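Local atomic coordinates of myosin light chain (Saccharomyces cerevisiae, PDB entry 1M45), a protein that serves as a light chain for class II and class V myosins by binding their IQ motifs, and takes part in cytokinesis at the bud neck. Residues 7-12 with 27-32. Numbering follows the deposited sequence.
Sequences KDIFTL and GDYLRA
In the first EF-hand of this light chain, Ile9 and Phe10 of the entering side meet Tyr29 and Ala32 of the exiting helix. The two segments flank the first loop of a helix-loop-helix unit, and all four touching residues are buried. The contact is apolar and aromatic. Ile9 points at the exiting helix and uses two methyl groups. Its CG2 branch, anti to the backbone N, touches two partners: Ala32 CB at 3.7 Å and Tyr29 CE1 at 4.1 Å. The other branch reaches further along the helix, where Ile9 CD1 comes to 3.4 Å from Ala32 O. Cutting Ile9 back to an alanine removes both methyl contacts and would probably open a gap beside Ala32 and leave the Tyr29 ring less firmly held. The Tyr29 side chain leaves its helix beside 7-12, and CG anti to the backbone N (chi1 176°) brings the ring nearer to that segment. Tyr29 CE1, its atom nearest Phe10, stands 3.8 Å from Phe10 N, and that nitrogen lies in the ring plane. CE1 also meets Phe10 CB at 4.1 Å. The two rings form an offset edge-to-face pair. The edge of Phe10 is directed toward the face of Tyr29, with centroids 6.0 Å apart and planes at 78°. Both rings also touch Ile21 and Leu60, so the pair belongs to a larger apolar cluster. The phenol end is fixed separately, by a hydrogen bond between Tyr29 OH and Asn6 ND2. The bound IQ peptide packs on Asp28 and Ala32, and one of its basic side chains bonds Arg31 O. Within the exiting helix, Arg31 NH1 makes a salt bridge 3.0 Å long to Asp28 OD2, on the anti side of that oxygen and tilted well out of the carboxylate plane.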
loop_
_atom_site.group_PDB
_atom_site.type_symbol
_atom_site.label_atom_id
_atom_site.label_comp_id
_atom_site.label_asym_id
_atom_site.label_seq_id
_atom_site.Cartn_x
_atom_site.Cartn_y
_atom_site.Cartn_z
ATOM N N LYS A 7 0.182 4.032 -17.340
ATOM C CA LYS A 7 -1.179 3.581 -17.606
ATOM C C LYS A 7 -2.199 4.701 -17.365
ATOM O O LYS A 7 -3.283 4.469 -16.795
ATOM C CB LYS A 7 -1.501 2.369 -16.741
ATOM C CG LYS A 7 -0.600 1.159 -17.005
ATOM C CD LYS A 7 -1.079 -0.016 -16.179
ATOM C CE LYS A 7 -0.288 -1.289 -16.480
ATOM N NZ LYS A 7 -0.749 -2.383 -15.556
ATOM N N ASP A 8 -1.825 5.908 -17.807
ATOM C CA ASP A 8 -2.655 7.121 -17.706
ATOM C C ASP A 8 -3.015 7.529 -16.285
ATOM O O ASP A 8 -4.027 8.187 -16.063
ATOM C CB ASP A 8 -3.958 6.964 -18.472
ATOM C CG ASP A 8 -4.540 8.305 -18.909
ATOM O OD1 ASP A 8 -3.785 9.263 -19.137
ATOM O OD2 ASP A 8 -5.745 8.439 -19.045
ATOM N N ILE A 9 -2.225 7.089 -15.317
ATOM C CA ILE A 9 -2.536 7.424 -13.947
ATOM C C ILE A 9 -2.124 8.863 -13.610
ATOM O O ILE A 9 -2.783 9.539 -12.827
ATOM C CB ILE A 9 -1.863 6.415 -13.011
ATOM C CG1 ILE A 9 -2.549 5.058 -13.124
ATOM C CG2 ILE A 9 -1.858 6.941 -11.558
ATOM C CD1 ILE A 9 -1.719 3.924 -12.449
ATOM N N PHE A 10 -1.041 9.344 -14.208
ATOM C CA PHE A 10 -0.549 10.679 -13.928
ATOM C C PHE A 10 -1.642 11.767 -14.038
ATOM O O PHE A 10 -1.676 12.690 -13.219
ATOM C CB PHE A 10 0.627 10.995 -14.840
ATOM C CG PHE A 10 1.377 12.232 -14.469
ATOM C CD1 PHE A 10 1.023 13.462 -15.025
ATOM C CD2 PHE A 10 2.439 12.199 -13.565
ATOM C CE1 PHE A 10 1.718 14.629 -14.678
ATOM C CE2 PHE A 10 3.145 13.331 -13.249
ATOM C CZ PHE A 10 2.779 14.561 -13.794
ATOM N N THR A 11 -2.540 11.638 -15.015
ATOM C CA THR A 11 -3.600 12.643 -15.200
ATOM C C THR A 11 -4.563 12.679 -14.024
ATOM O O THR A 11 -5.126 13.743 -13.734
ATOM C CB THR A 11 -4.401 12.483 -16.541
ATOM O OG1 THR A 11 -4.799 11.120 -16.712
ATOM C CG2 THR A 11 -3.511 12.767 -17.732
ATOM N N LEU A 12 -4.729 11.569 -13.318
ATOM C CA LEU A 12 -5.633 11.556 -12.160
ATOM C C LEU A 12 -5.024 12.333 -10.995
ATOM O O LEU A 12 -5.753 12.817 -10.088
ATOM C CB LEU A 12 -5.953 10.116 -11.727
ATOM C CG LEU A 12 -6.707 9.223 -12.698
ATOM C CD1 LEU A 12 -6.783 7.796 -12.147
ATOM C CD2 LEU A 12 -8.102 9.822 -12.914
ATOM N N GLY A 27 4.560 9.738 -3.338
ATOM C CA GLY A 27 4.369 8.423 -2.738
ATOM C C GLY A 27 3.138 7.703 -3.265
ATOM O O GLY A 27 3.190 6.531 -3.645
ATOM N N ASP A 28 2.014 8.410 -3.293
ATOM C CA ASP A 28 0.777 7.807 -3.782
ATOM C C ASP A 28 0.810 7.488 -5.272
ATOM O O ASP A 28 0.175 6.530 -5.719
ATOM C CB ASP A 28 -0.391 8.724 -3.419
ATOM C CG ASP A 28 -0.748 8.628 -1.981
ATOM O OD1 ASP A 28 -1.559 9.464 -1.511
ATOM O OD2 ASP A 28 -0.307 7.725 -1.260
ATOM N N TYR A 29 1.526 8.327 -6.029
ATOM C CA TYR A 29 1.708 8.041 -7.455
ATOM C C TYR A 29 2.475 6.731 -7.621
ATOM O O TYR A 29 2.084 5.893 -8.414
ATOM C CB TYR A 29 2.431 9.173 -8.212
ATOM C CG TYR A 29 2.680 8.816 -9.629
ATOM C CD1 TYR A 29 1.661 8.883 -10.561
ATOM C CD2 TYR A 29 3.929 8.375 -10.031
ATOM C CE1 TYR A 29 1.877 8.484 -11.875
ATOM C CE2 TYR A 29 4.170 7.933 -11.335
ATOM C CZ TYR A 29 3.139 8.004 -12.258
ATOM O OH TYR A 29 3.378 7.569 -13.542
ATOM N N LEU A 30 3.559 6.582 -6.853
ATOM C CA LEU A 30 4.357 5.371 -6.924
ATOM C C LEU A 30 3.525 4.162 -6.536
ATOM O O LEU A 30 3.664 3.067 -7.115
ATOM C CB LEU A 30 5.589 5.482 -6.017
ATOM C CG LEU A 30 6.618 6.484 -6.561
ATOM C CD1 LEU A 30 7.727 6.705 -5.514
ATOM C CD2 LEU A 30 7.206 6.040 -7.882
ATOM N N ARG A 31 2.661 4.356 -5.548
ATOM C CA ARG A 31 1.754 3.275 -5.153
ATOM C C ARG A 31 0.773 2.958 -6.264
ATOM O O ARG A 31 0.559 1.797 -6.598
ATOM C CB ARG A 31 0.986 3.665 -3.888
ATOM C CG ARG A 31 1.867 3.702 -2.665
ATOM C CD ARG A 31 1.208 4.293 -1.400
ATOM N NE ARG A 31 2.212 4.386 -0.337
ATOM C CZ ARG A 31 2.670 5.473 0.245
ATOM N NH1 ARG A 31 2.206 6.703 -0.039
ATOM N NH2 ARG A 31 3.660 5.328 1.149
ATOM N N ALA A 32 0.220 4.000 -6.888
ATOM C CA ALA A 32 -0.808 3.782 -7.912
ATOM C C ALA A 32 -0.286 2.966 -9.076
ATOM O O ALA A 32 -1.000 2.152 -9.644
ATOM C CB ALA A 32 -1.338 5.133 -8.401
#